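PDB 4IND: C381 turret protein from Sulfolobus turreted icosahedral virus, which probably builds the turrets on the capsid of an archaeal icosahedral virus, each chain folding into three jelly rolls and assembling as a pentamer. Local coordinates for residues T192-F197 with L249-T254; N104-S109 with K159-S164; N66-I71 with I129-L134; F197-I202 with V243-G248; K54-P59 with A139-S144. All coordinates share one frame; numbering follows the deposited sequence. Where two conformers were deposited one is given.

Interaction 1: T192-F197 with L249-T254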
# COMPACT_ATOMS: atom_id res chain seq x y z
N THR A 192 -45.88 20.16 14.69
CA THR A 192 -46.00 19.33 13.51
C THR A 192 -45.22 18.04 13.72
O THR A 192 -44.10 18.05 14.24
CB THR A 192 -45.43 20.04 12.27
OG1 THR A 192 -46.10 21.30 12.10
CG2 THR A 192 -45.61 19.20 11.02
N THR A 193 -45.81 16.93 13.32
CA THR A 193 -45.11 15.67 13.40
C THR A 193 -44.68 15.25 12.01
O THR A 193 -45.49 15.15 11.09
CB THR A 193 -45.99 14.59 14.05
OG1 THR A 193 -46.32 15.00 15.38
CG2 THR A 193 -45.25 13.27 14.10
N PHE A 194 -43.40 15.00 11.84
CA PHE A 194 -42.88 14.75 10.52
C PHE A 194 -42.74 13.28 10.22
O PHE A 194 -42.49 12.47 11.11
CB PHE A 194 -41.53 15.46 10.33
CG PHE A 194 -41.63 16.94 10.50
CD1 PHE A 194 -41.91 17.76 9.42
CD2 PHE A 194 -41.47 17.51 11.75
CE1 PHE A 194 -42.03 19.13 9.57
CE2 PHE A 194 -41.57 18.88 11.91
CZ PHE A 194 -41.85 19.69 10.82
N THR A 195 -42.91 12.94 8.96
CA THR A 195 -42.63 11.58 8.58
C THR A 195 -41.71 11.54 7.37
O THR A 195 -41.88 12.31 6.42
CB THR A 195 -43.91 10.80 8.35
OG1 THR A 195 -44.72 11.52 7.42
CG2 THR A 195 -44.67 10.65 9.66
N ASN A 196 -40.73 10.65 7.41
CA ASN A 196 -39.70 10.61 6.38
C ASN A 196 -39.15 11.99 6.08
O ASN A 196 -39.07 12.44 4.93
CB ASN A 196 -40.23 9.93 5.11
CG ASN A 196 -40.56 8.47 5.35
OD1 ASN A 196 -39.93 7.81 6.18
ND2 ASN A 196 -41.55 7.96 4.63
N PHE A 197 -38.77 12.66 7.16
CA PHE A 197 -38.13 13.97 7.14
C PHE A 197 -36.77 13.90 6.46
O PHE A 197 -35.84 13.27 6.98
CB PHE A 197 -37.95 14.44 8.58
CG PHE A 197 -37.37 15.81 8.71
CD1 PHE A 197 -38.20 16.92 8.83
CD2 PHE A 197 -36.00 15.99 8.74
CE1 PHE A 197 -37.66 18.19 8.97
CE2 PHE A 197 -35.46 17.26 8.88
CZ PHE A 197 -36.29 18.37 8.99
N LEU A 249 -38.20 26.42 8.45
CA LEU A 249 -39.04 25.34 8.95
C LEU A 249 -39.28 25.36 10.47
O LEU A 249 -40.35 25.00 10.93
CB LEU A 249 -38.50 23.97 8.53
CG LEU A 249 -39.54 22.86 8.61
CD1 LEU A 249 -40.68 23.16 7.67
CD2 LEU A 249 -38.95 21.51 8.30
N GLY A 250 -38.28 25.76 11.25
CA GLY A 250 -38.45 25.80 12.70
C GLY A 250 -37.99 24.52 13.39
O GLY A 250 -38.45 24.17 14.49
N VAL A 251 -37.08 23.81 12.73
CA VAL A 251 -36.47 22.62 13.31
C VAL A 251 -34.95 22.72 13.28
O VAL A 251 -34.30 22.12 12.43
CB VAL A 251 -36.89 21.36 12.55
CG1 VAL A 251 -36.37 20.13 13.27
CG2 VAL A 251 -38.40 21.30 12.40
N PRO A 252 -34.38 23.46 14.24
CA PRO A 252 -32.91 23.59 14.23
C PRO A 252 -32.21 22.26 14.54
O PRO A 252 -32.69 21.51 15.41
CB PRO A 252 -32.63 24.61 15.34
CG PRO A 252 -33.87 24.63 16.18
CD PRO A 252 -35.01 24.33 15.24
N PHE A 253 -31.13 21.98 13.83
CA PHE A 253 -30.28 20.83 14.08
C PHE A 253 -28.91 21.30 14.53
O PHE A 253 -28.44 22.39 14.16
CB PHE A 253 -30.09 19.98 12.80
CG PHE A 253 -31.20 18.98 12.54
CD1 PHE A 253 -30.96 17.61 12.65
CD2 PHE A 253 -32.46 19.40 12.15
CE1 PHE A 253 -31.97 16.68 12.39
CE2 PHE A 253 -33.47 18.48 11.89
CZ PHE A 253 -33.22 17.12 12.01
N THR A 254 -28.25 20.46 15.32
CA THR A 254 -26.82 20.59 15.58
C THR A 254 -26.22 19.25 15.20
O THR A 254 -26.76 18.21 15.55
CB THR A 254 -26.53 20.87 17.04
OG1 THR A 254 -27.25 22.03 17.46
CG2 THR A 254 -25.04 21.12 17.25

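Interaction 2: N104-S109 with K159-S164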
# COMPACT_ATOMS: atom_id res chain seq x y z
N ASN A 104 -22.22 29.16 3.65
CA ASN A 104 -22.29 30.53 4.16
C ASN A 104 -23.49 30.77 5.06
O ASN A 104 -23.91 31.92 5.25
CB ASN A 104 -22.25 31.54 3.02
CG ASN A 104 -23.35 31.33 2.02
OD1 ASN A 104 -24.45 30.89 2.36
ND2 ASN A 104 -23.05 31.62 0.77
N THR A 105 -24.07 29.69 5.59
CA THR A 105 -25.22 29.83 6.50
C THR A 105 -25.03 29.09 7.83
O THR A 105 -25.49 29.56 8.86
CB THR A 105 -26.53 29.36 5.87
OG1 THR A 105 -26.35 28.04 5.34
CG2 THR A 105 -26.97 30.30 4.75
N MET A 106 -24.37 27.94 7.81
CA MET A 106 -24.23 27.15 9.03
C MET A 106 -23.19 27.77 9.94
O MET A 106 -22.20 28.35 9.46
CB MET A 106 -23.90 25.68 8.70
CG MET A 106 -25.00 25.02 7.88
SD MET A 106 -24.77 23.25 7.61
CE MET A 106 -23.15 23.26 6.89
N THR A 107 -23.41 27.69 11.24
CA THR A 107 -22.58 28.42 12.20
C THR A 107 -22.08 27.58 13.37
O THR A 107 -22.64 26.53 13.70
CB THR A 107 -23.37 29.60 12.82
OG1 THR A 107 -24.59 29.12 13.38
CG2 THR A 107 -23.70 30.65 11.77
N TYR A 108 -21.01 28.08 14.00
CA TYR A 108 -20.62 27.65 15.34
C TYR A 108 -21.06 28.71 16.32
O TYR A 108 -21.00 29.91 16.03
CB TYR A 108 -19.10 27.51 15.43
CG TYR A 108 -18.52 26.41 14.57
CD1 TYR A 108 -19.18 25.19 14.42
CD2 TYR A 108 -17.31 26.59 13.92
CE1 TYR A 108 -18.64 24.19 13.64
CE2 TYR A 108 -16.75 25.58 13.14
CZ TYR A 108 -17.43 24.39 13.01
OH TYR A 108 -16.89 23.39 12.24
N SER A 109 -21.52 28.28 17.50
CA SER A 109 -21.84 29.20 18.58
C SER A 109 -20.76 29.08 19.67
O SER A 109 -20.55 28.01 20.23
CB SER A 109 -23.24 28.89 19.12
OG SER A 109 -23.56 29.76 20.18
N LYS A 159 -20.14 17.41 17.50
CA LYS A 159 -21.50 17.84 17.20
C LYS A 159 -21.66 19.31 17.59
O LYS A 159 -22.15 19.63 18.65
CB LYS A 159 -22.51 16.95 17.93
CG LYS A 159 -23.96 17.24 17.56
CD LYS A 159 -24.94 16.58 18.56
CE LYS A 159 -24.91 15.06 18.45
NZ LYS A 159 -25.97 14.43 19.27
N ILE A 160 -21.22 20.20 16.70
CA ILE A 160 -21.21 21.63 17.00
C ILE A 160 -21.68 22.50 15.82
O ILE A 160 -21.71 23.72 15.91
CB ILE A 160 -19.79 22.11 17.38
CG1 ILE A 160 -18.83 21.80 16.24
CG2 ILE A 160 -19.32 21.47 18.69
CD1 ILE A 160 -17.44 22.46 16.40
N ILE A 161 -21.99 21.87 14.69
CA ILE A 161 -22.40 22.62 13.51
C ILE A 161 -23.89 22.89 13.59
O ILE A 161 -24.69 21.97 13.70
CB ILE A 161 -22.11 21.87 12.19
CG1 ILE A 161 -20.66 21.39 12.13
CG2 ILE A 161 -22.46 22.75 10.99
CD1 ILE A 161 -20.41 20.36 11.02
N HIS A 162 -24.26 24.16 13.52
CA HIS A 162 -25.68 24.52 13.62
C HIS A 162 -26.30 24.82 12.27
O HIS A 162 -25.74 25.59 11.47
CB HIS A 162 -25.87 25.76 14.51
CG HIS A 162 -25.47 25.54 15.93
ND1 HIS A 162 -26.33 25.04 16.88
CD2 HIS A 162 -24.29 25.75 16.57
CE1 HIS A 162 -25.70 24.95 18.04
NE2 HIS A 162 -24.46 25.38 17.88
N THR A 163 -27.49 24.27 12.04
CA THR A 163 -28.23 24.59 10.83
C THR A 163 -29.67 24.82 11.15
O THR A 163 -30.22 24.25 12.10
CB THR A 163 -28.09 23.50 9.72
OG1 THR A 163 -28.85 23.90 8.57
CG2 THR A 163 -28.61 22.13 10.23
N SER A 164 -30.31 25.67 10.37
CA SER A 164 -31.73 25.84 10.53
C SER A 164 -32.47 25.50 9.23
O SER A 164 -33.61 25.91 9.04
CB SER A 164 -32.05 27.26 11.00
OG SER A 164 -31.50 28.20 10.11
O HOH W 1 -21.41 25.60 18.00

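Interaction 3: N66-I71 with I129-L134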
# COMPACT_ATOMS: atom_id res chain seq x y z
N ASN A 66 -15.63 42.70 11.51
CA ASN A 66 -15.00 41.42 11.67
C ASN A 66 -13.62 41.43 11.02
O ASN A 66 -13.39 42.15 10.05
CB ASN A 66 -15.84 40.31 11.04
CG ASN A 66 -17.20 40.15 11.70
OD1 ASN A 66 -17.45 40.64 12.81
ND2 ASN A 66 -18.10 39.47 11.00
N ALA A 67 -12.71 40.64 11.56
CA ALA A 67 -11.46 40.34 10.86
C ALA A 67 -11.72 39.15 9.94
O ALA A 67 -12.78 38.52 10.02
CB ALA A 67 -10.36 40.01 11.85
N SER A 68 -10.77 38.83 9.07
CA SER A 68 -10.89 37.69 8.18
C SER A 68 -9.57 36.96 8.08
O SER A 68 -8.51 37.56 8.21
CB SER A 68 -11.30 38.14 6.78
OG SER A 68 -12.48 38.90 6.80
N ILE A 69 -9.65 35.66 7.83
CA ILE A 69 -8.49 34.93 7.37
C ILE A 69 -8.78 34.56 5.93
O ILE A 69 -9.85 34.07 5.61
CB ILE A 69 -8.25 33.68 8.22
CG1 ILE A 69 -7.86 34.09 9.64
CG2 ILE A 69 -7.12 32.82 7.60
CD1 ILE A 69 -7.87 32.95 10.64
N ILE A 70 -7.83 34.85 5.05
CA ILE A 70 -8.00 34.61 3.63
C ILE A 70 -6.71 34.00 3.07
O ILE A 70 -5.63 34.60 3.18
CB ILE A 70 -8.30 35.94 2.87
CG1 ILE A 70 -9.58 36.60 3.40
CG2 ILE A 70 -8.45 35.68 1.39
CD1 ILE A 70 -9.95 37.89 2.63
N ILE A 71 -6.82 32.82 2.47
CA ILE A 71 -5.64 32.14 1.94
C ILE A 71 -5.79 31.79 0.46
O ILE A 71 -6.49 30.85 0.12
CB ILE A 71 -5.35 30.84 2.72
CG1 ILE A 71 -5.42 31.10 4.23
CG2 ILE A 71 -3.98 30.28 2.35
CD1 ILE A 71 -5.33 29.82 5.10
N ILE A 129 -9.96 29.50 -2.70
CA ILE A 129 -9.44 30.45 -1.72
C ILE A 129 -10.13 30.26 -0.38
O ILE A 129 -11.36 30.35 -0.31
CB ILE A 129 -9.69 31.88 -2.20
CG1 ILE A 129 -9.02 32.09 -3.57
CG2 ILE A 129 -9.22 32.88 -1.17
CD1 ILE A 129 -9.54 33.29 -4.33
N TYR A 130 -9.36 29.99 0.67
CA TYR A 130 -9.95 29.84 1.99
C TYR A 130 -10.38 31.19 2.58
O TYR A 130 -9.68 32.19 2.43
CB TYR A 130 -8.97 29.13 2.96
CG TYR A 130 -9.58 28.98 4.33
CD1 TYR A 130 -10.60 28.06 4.55
CD2 TYR A 130 -9.19 29.78 5.39
CE1 TYR A 130 -11.19 27.92 5.80
CE2 TYR A 130 -9.79 29.67 6.66
CZ TYR A 130 -10.78 28.72 6.85
OH TYR A 130 -11.37 28.59 8.09
N TYR A 131 -11.51 31.20 3.27
CA TYR A 131 -12.09 32.45 3.78
C TYR A 131 -12.91 32.20 5.04
O TYR A 131 -13.79 31.35 5.04
CB TYR A 131 -13.01 33.06 2.72
CG TYR A 131 -13.72 34.34 3.18
CD1 TYR A 131 -13.05 35.54 3.27
CD2 TYR A 131 -15.07 34.32 3.48
CE1 TYR A 131 -13.72 36.70 3.67
CE2 TYR A 131 -15.74 35.47 3.87
CZ TYR A 131 -15.06 36.66 3.97
OH TYR A 131 -15.72 37.81 4.37
N ILE A 132 -12.63 32.94 6.10
CA ILE A 132 -13.50 32.92 7.27
C ILE A 132 -13.44 34.26 7.99
O ILE A 132 -12.38 34.88 8.08
CB ILE A 132 -13.15 31.75 8.23
CG1 ILE A 132 -14.22 31.57 9.32
CG2 ILE A 132 -11.77 31.95 8.85
CD1 ILE A 132 -14.00 30.32 10.17
N GLN A 133 -14.58 34.72 8.49
CA GLN A 133 -14.63 35.95 9.27
C GLN A 133 -14.61 35.63 10.76
O GLN A 133 -15.18 34.63 11.20
CB GLN A 133 -15.88 36.77 8.93
CG GLN A 133 -15.90 37.36 7.54
CD GLN A 133 -17.02 38.36 7.36
OE1 GLN A 133 -17.39 39.08 8.28
NE2 GLN A 133 -17.60 38.40 6.16
N LEU A 134 -13.97 36.50 11.52
CA LEU A 134 -13.86 36.34 12.97
C LEU A 134 -14.35 37.61 13.63
O LEU A 134 -13.86 38.69 13.33
CB LEU A 134 -12.39 36.08 13.35
CG LEU A 134 -11.74 34.87 12.67
CD1 LEU A 134 -10.24 34.84 12.90
CD2 LEU A 134 -12.39 33.58 13.12
O HOH W 2 -14.12 39.90 4.66

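Interaction 4: F197-I202 with V243-G248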
# COMPACT_ATOMS: atom_id res chain seq x y z
N PHE A 197 -38.77 12.66 7.16
CA PHE A 197 -38.13 13.97 7.14
C PHE A 197 -36.77 13.90 6.46
O PHE A 197 -35.84 13.27 6.98
CB PHE A 197 -37.95 14.44 8.58
CG PHE A 197 -37.37 15.81 8.71
CD1 PHE A 197 -38.20 16.92 8.83
CD2 PHE A 197 -36.00 15.99 8.74
CE1 PHE A 197 -37.66 18.19 8.97
CE2 PHE A 197 -35.46 17.26 8.88
CZ PHE A 197 -36.29 18.37 8.99
N GLN A 198 -36.63 14.55 5.31
CA GLN A 198 -35.32 14.58 4.68
C GLN A 198 -34.52 15.74 5.25
O GLN A 198 -34.88 16.89 5.09
CB GLN A 198 -35.41 14.67 3.15
CG GLN A 198 -34.01 14.74 2.51
CD GLN A 198 -34.04 14.78 0.99
OE1 GLN A 198 -33.45 15.64 0.37
NE2 GLN A 198 -34.71 13.84 0.39
N PHE A 199 -33.45 15.41 5.97
CA PHE A 199 -32.57 16.41 6.54
C PHE A 199 -31.69 17.03 5.46
O PHE A 199 -31.44 18.24 5.42
CB PHE A 199 -31.71 15.74 7.63
CG PHE A 199 -30.55 16.58 8.09
CD1 PHE A 199 -30.74 17.67 8.92
CD2 PHE A 199 -29.26 16.26 7.71
CE1 PHE A 199 -29.66 18.45 9.35
CE2 PHE A 199 -28.17 17.02 8.13
CZ PHE A 199 -28.38 18.12 8.95
N GLY A 200 -31.21 16.18 4.56
CA GLY A 200 -30.26 16.64 3.55
C GLY A 200 -29.90 15.53 2.59
O GLY A 200 -30.54 14.48 2.59
N THR A 201 -28.87 15.76 1.78
CA THR A 201 -28.41 14.77 0.82
C THR A 201 -26.90 14.80 0.75
O THR A 201 -26.27 15.84 0.98
CB THR A 201 -28.93 15.06 -0.60
OG1 THR A 201 -28.44 16.34 -1.02
CG2 THR A 201 -30.44 15.06 -0.64
N ILE A 202 -26.33 13.64 0.44
CA ILE A 202 -24.93 13.56 0.10
C ILE A 202 -24.85 13.14 -1.36
O ILE A 202 -25.52 12.20 -1.78
CB ILE A 202 -24.21 12.56 0.99
CG1 ILE A 202 -24.11 13.14 2.40
CG2 ILE A 202 -22.80 12.27 0.46
CD1 ILE A 202 -23.74 12.14 3.45
N VAL A 243 -27.88 20.61 3.22
CA VAL A 243 -29.04 20.57 4.13
C VAL A 243 -30.23 21.06 3.31
O VAL A 243 -30.17 22.14 2.71
CB VAL A 243 -28.84 21.51 5.33
CG1 VAL A 243 -30.06 21.44 6.25
CG2 VAL A 243 -27.57 21.14 6.10
N THR A 244 -31.31 20.28 3.27
CA THR A 244 -32.37 20.58 2.30
C THR A 244 -33.74 20.87 2.89
O THR A 244 -34.68 21.19 2.16
CB THR A 244 -32.53 19.42 1.28
OG1 THR A 244 -32.83 18.22 2.00
CG2 THR A 244 -31.26 19.21 0.46
N TYR A 245 -33.88 20.75 4.20
CA TYR A 245 -35.22 20.82 4.78
C TYR A 245 -35.85 22.22 4.81
O TYR A 245 -37.06 22.35 4.97
CB TYR A 245 -35.31 20.12 6.15
CG TYR A 245 -34.54 20.74 7.29
CD1 TYR A 245 -35.12 21.73 8.08
CD2 TYR A 245 -33.26 20.32 7.61
CE1 TYR A 245 -34.43 22.28 9.15
CE2 TYR A 245 -32.57 20.86 8.66
CZ TYR A 245 -33.18 21.84 9.44
OH TYR A 245 -32.50 22.41 10.50
N GLY A 246 -35.04 23.25 4.63
CA GLY A 246 -35.59 24.57 4.39
C GLY A 246 -35.45 25.53 5.55
O GLY A 246 -35.91 25.24 6.66
N GLY A 247 -34.86 26.69 5.27
CA GLY A 247 -34.45 27.65 6.27
C GLY A 247 -35.47 28.10 7.31
O GLY A 247 -35.12 28.38 8.46
N GLY A 248 -36.74 28.18 6.92
CA GLY A 248 -37.74 28.71 7.82
C GLY A 248 -38.60 27.69 8.54
O GLY A 248 -39.60 28.02 9.16
O HOH W 3 -35.35 18.18 2.66

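Interaction 5: K54-P59 with A139-S144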
# COMPACT_ATOMS: atom_id res chain seq x y z
N LYS A 54 -4.04 28.29 32.00
CA LYS A 54 -3.08 28.52 30.92
C LYS A 54 -3.10 30.00 30.58
O LYS A 54 -4.16 30.59 30.41
CB LYS A 54 -3.48 27.69 29.69
CG LYS A 54 -2.63 27.97 28.44
CD LYS A 54 -2.93 26.96 27.32
CE LYS A 54 -2.48 27.50 25.98
NZ LYS A 54 -2.36 26.43 24.93
N ILE A 55 -1.92 30.62 30.50
CA ILE A 55 -1.84 32.03 30.20
C ILE A 55 -0.98 32.23 28.94
O ILE A 55 0.16 31.78 28.90
CB ILE A 55 -1.24 32.81 31.36
CG1 ILE A 55 -2.05 32.58 32.63
CG2 ILE A 55 -1.18 34.30 31.05
CD1 ILE A 55 -1.49 33.31 33.86
N VAL A 56 -1.57 32.87 27.92
CA VAL A 56 -0.81 33.25 26.71
C VAL A 56 -1.08 34.72 26.33
O VAL A 56 -2.08 35.32 26.75
CB VAL A 56 -1.14 32.35 25.52
CG1 VAL A 56 -0.74 30.91 25.81
CG2 VAL A 56 -2.62 32.43 25.17
N SER A 57 -0.18 35.31 25.56
CA SER A 57 -0.45 36.61 24.93
C SER A 57 -0.79 36.34 23.47
O SER A 57 0.01 35.76 22.76
CB SER A 57 0.78 37.51 25.01
OG SER A 57 1.06 37.82 26.35
N ALA A 58 -1.99 36.75 23.06
CA ALA A 58 -2.51 36.38 21.74
C ALA A 58 -3.23 37.57 21.11
O ALA A 58 -3.69 38.46 21.82
CB ALA A 58 -3.44 35.17 21.85
N PRO A 59 -3.33 37.58 19.77
CA PRO A 59 -4.04 38.67 19.08
C PRO A 59 -5.56 38.55 19.29
O PRO A 59 -6.12 37.45 19.20
CB PRO A 59 -3.65 38.44 17.60
CG PRO A 59 -3.45 36.93 17.54
CD PRO A 59 -2.71 36.64 18.82
N ALA A 139 -10.01 36.02 20.59
CA ALA A 139 -8.56 35.86 20.56
C ALA A 139 -8.24 34.67 19.65
O ALA A 139 -8.90 33.63 19.72
CB ALA A 139 -8.07 35.57 21.99
N ILE A 140 -7.22 34.82 18.80
CA ILE A 140 -6.80 33.73 17.93
C ILE A 140 -5.49 33.15 18.44
O ILE A 140 -4.46 33.81 18.40
CB ILE A 140 -6.63 34.23 16.49
CG1 ILE A 140 -7.83 35.08 16.08
CG2 ILE A 140 -6.43 33.06 15.53
CD1 ILE A 140 -7.61 35.90 14.82
N LEU A 141 -5.53 31.90 18.91
CA LEU A 141 -4.35 31.32 19.58
C LEU A 141 -3.48 30.47 18.65
O LEU A 141 -2.24 30.51 18.74
CB LEU A 141 -4.75 30.48 20.80
CG LEU A 141 -5.71 31.04 21.86
CD1 LEU A 141 -5.53 30.30 23.18
CD2 LEU A 141 -5.53 32.51 22.05
N GLU A 142 -4.12 29.67 17.80
CA GLU A 142 -3.40 28.78 16.88
C GLU A 142 -4.18 28.63 15.60
O GLU A 142 -5.39 28.74 15.60
CB GLU A 142 -3.17 27.39 17.49
CG GLU A 142 -2.32 27.33 18.74
CD GLU A 142 -2.30 25.92 19.38
OE1 GLU A 142 -2.64 25.81 20.58
OE2 GLU A 142 -1.92 24.93 18.70
N PHE A 143 -3.48 28.38 14.50
CA PHE A 143 -4.13 28.13 13.23
C PHE A 143 -3.37 26.99 12.59
O PHE A 143 -2.16 27.09 12.40
CB PHE A 143 -4.08 29.37 12.33
CG PHE A 143 -4.84 29.21 11.03
CD1 PHE A 143 -6.20 29.45 10.95
CD2 PHE A 143 -4.16 28.78 9.88
CE1 PHE A 143 -6.89 29.30 9.75
CE2 PHE A 143 -4.83 28.63 8.68
CZ PHE A 143 -6.19 28.90 8.60
N SER A 144 -4.10 25.92 12.27
CA SER A 144 -3.52 24.66 11.79
C SER A 144 -4.17 24.22 10.47
O SER A 144 -5.38 24.16 10.35
CB SER A 144 -3.67 23.56 12.85
OG SER A 144 -3.37 22.26 12.30
O HOH W 4 -2.39 27.91 22.59

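Interaction 1: T192-F197 with L249-T254
Five apolar side chains meet tip to tip, with CD2 of Leu-249 between the rings of Phe-194 and Phe-197. This methyl comes in at the edge of the Phe-197 ring, near its plane, with CD2 3.6 Å from CE1 of Phe-197. The same methyl reaches CE1 of Phe-194 at 4.1 Å, so one leucine branch fills the corner between two phenylalanines. Beside it, CG2 of Val-251 touches the far end of the Phe-194 ring, 4.0 Å from CE2 of Phe-194. At the other end, CE2 of Phe-197 lies 3.8 Å from CE2 of Phe-253; these two ring planes are only 18° apart but slid so far along each other, with the ring centroids 5.8 Å apart, that they barely overlap. No hydrogen bond crosses between the segments, and the contact is purely apolar.

The torsions set up this convergence. Phe-197 has CG anti to its backbone N (chi1 -177°), whereas Phe-194 has CG anti to its carbonyl carbon (chi1 -60°), and the chain turns a corner at Thr-195 and Asn-196 between them. The Phe-194 ring is thereby held between CG2 of Thr-192 over one face and CE1 of Phe-197 over the opposite face, while CD1 of Phe-194 sits at the edge of the Phe-197 ring. Further out, Thr-189 OG1 binds the carbonyl of Gly-250. Ile-216 of strand 215-216 packs against all three phenylalanines, and Phe-253 continues onto Thr-163 of strand 155-163, so the cluster lies in the second jelly roll between the starts of strands 194-203 and 253-262.

Interaction 2: N104-S109 with K159-S164
A single antiparallel beta bridge joins the first two jelly-roll domains of the turret protein here, Thr-107 of the first pairing with His-162 of the second. It is a hydrogen-bonded pair: Thr-107 N donates to a lone pair of His-162 O at 3.1 Å, and His-162 N returns a bond to Thr-107 O at 2.9 Å. A classic beta bulge at Ile-160 and Ile-161, both facing Phe-255, interrupts strand 155-163 next to this bridge. Beside the bulge, Tyr-108 touches both isoleucines. The Ile-160 side chain crosses it obliquely, CD1 of Ile-160 3.5 Å from CE1 of Tyr-108, while Ile-160 O and CG1 of Ile-161 lie at the ring edge, CG1 3.8 Å from the same CE1 of Tyr-108. The phenol oxygen is held beyond the contact by the carbonyl of Tyr-119. On the other side of the bridge Met-106, bent at chi3 (-55°), lies alongside Thr-163 and crosses CG2 of Ile-161 obliquely, its thioether end running on to Val-243 of strand 238-243. The more open side is polar. There a water accepts from Ser-109 N at 2.7 Å, donates to Ile-160 O at 2.8 Å, and sits in the plane of the His-162 imidazole, where His-162 NE2 makes a weak bond to it at 3.1 Å.

Interaction 3: N66-I71 with I129-L134
Strands 67-71 and 130-134 run antiparallel as neighbours in one sheet of the first jelly roll, in a ladder of six backbone hydrogen bonds that ties Ala-67 to Leu-134, Ile-69 to Ile-132 and Ile-71 to Tyr-130. The bonds differ in approach: Ile-69 N reaches Ile-132 O at 2.9 Å nearly along the C=O axis, whereas Leu-134 N comes to Ala-67 O at 2.8 Å from well above the carbonyl plane.

The face carrying Ile-69, Ile-71, Tyr-130, Ile-132 and Leu-134 is tightly packed. CD1 of Ile-69 meets CD1 of Leu-134 at 3.8 Å in an oblique crossing, and Ile-71 lies alongside Tyr-130, its CD1 3.9 Å from CD2 of Tyr-130. Phe-143 of strand 138-147 covers Ile-69 and Ile-71, and Asp-120 binds the Tyr-130 hydroxyl.

The face of Ser-68, Ile-70, Tyr-131 and Gln-133 is more polar and includes water. CG1 of Ile-70 touches the edge of the Tyr-131 ring, 3.6 Å from CD1 of Tyr-131. Asn-66 ND2 donates to Gln-133 OE1 at 2.8 Å, and Gln-133 NE2 donates in turn to Tyr-131 OH at 2.7 Å, while one water links Tyr-131 OH with Ser-68 OG. On this side Tyr-50 of a second subunit stacks on Tyr-131 and its hydroxyl bonds Ile-129 O.

With OE1 and NE2 of Gln-133 both bonded, the rotation of the glutamine amide is fixed, and the Tyr-131 hydroxyl is gripped by both NE2 and the water next to the Tyr-50 stack.

Interaction 4: F197-I202 with V243-G248
Tyr-245 takes the crowded first torsion, its CG lying between the backbone N and the carbonyl carbon (chi1 67°), and so turns its ring toward residues 197-202, where it meets Phe-197 and Phe-199. CZ of Phe-197 stands over one face of the tyrosine ring, 3.4 Å from CG of Tyr-245, with the two planes at 47°. Phe-199 comes from further along the strand, its CD1 3.7 Å from CE2 of Tyr-245, again obliquely, and Phe-199 O lies at the edge of the tyrosine ring, in its plane. The Tyr-245 hydroxyl makes a weak hydrogen bond to Val-251 O. Phe-253 also meets the rings of Phe-199 and Tyr-245, enlarging the aromatic cluster within the second jelly roll. Here strand 238-243 ends beside strand 194-203 in an antiparallel non-hydrogen-bonded pair, Gly-200 with Val-243. Gly-200 has no side chain at this point, where its CA comes 4.2 Å from CA of Val-243. Just beyond it, Thr-244 N donates to Phe-199 O at 3.0 Å, the N-H pointing almost straight at the oxygen (168°) but from above the carbonyl plane. Thr-244 OG1, also in the crowded position, faces the extended side chain of Gln-198, 3.1 Å from OE1 of Gln-198, and contacts a water that donates to Gln-198 O at 2.8 Å.

Interaction 5: K54-P59 with A139-S144
Leu-141 has CG anti to its carbonyl carbon (chi1 -49°), and Val-56 has CG1 anti to its carbonyl carbon (chi1 -62°), which puts CG2 in the crowded position between backbone N and carbonyl carbon; the two side chains cross at about a right angle. CD1 of Leu-141 lies 4.1 Å from CG2 of Val-56. The other leucine branch is pressed harder: CD2 of Leu-141 is 3.4 Å from CB of Ala-58, tighter than usual van der Waals contact. One hydrogen bond joins the backbones, Ile-140 N to Pro-59 O at 2.9 Å and nearly along the C=O axis. Ile-140 O, buried against the Pro-59 ring with CG of Pro-59 3.4 Å away, has no polar partner in the model. At the far end Lys-54, its chain extended, and Glu-142 are linked through a water that accepts from Lys-54 NZ at 2.8 Å and donates to Glu-142 OE1 at 2.9 Å. The direct partners of these charges lie elsewhere: Asp-72 of a third subunit forms a salt bridge with Lys-54, and Tyr-19 bonds Glu-142. The axes of segments 54-59 and 139-144 are at 113°, and a classic beta bulge at Leu-141 and Glu-142, both facing Lys-85, interrupts strand 138-147 within the first jelly-roll domain.

Interactions 3 and 5 belong to the first jelly roll, interactions 1 and 4 to the second, and interaction 2 joins the two domains. Interaction 3 is nested within the loop closed by interaction 5, and they meet where Leu-134 CD1 packs on Ile-140 CD1; both also reach neighbouring subunits. Interactions 1 and 4 share Phe-197 and form one continuous aromatic core. Interaction 2 touches both, for strands 155-163 and 253-262 are sheet neighbours and Met-106 packs on Val-243. Interactions 1, 3 and 5 are buried, 2 and 4 partly so. Interaction 1 is purely apolar; the others each include a water, beside a full backbone ladder in 3 and a single backbone bond with water-linked charges in 5.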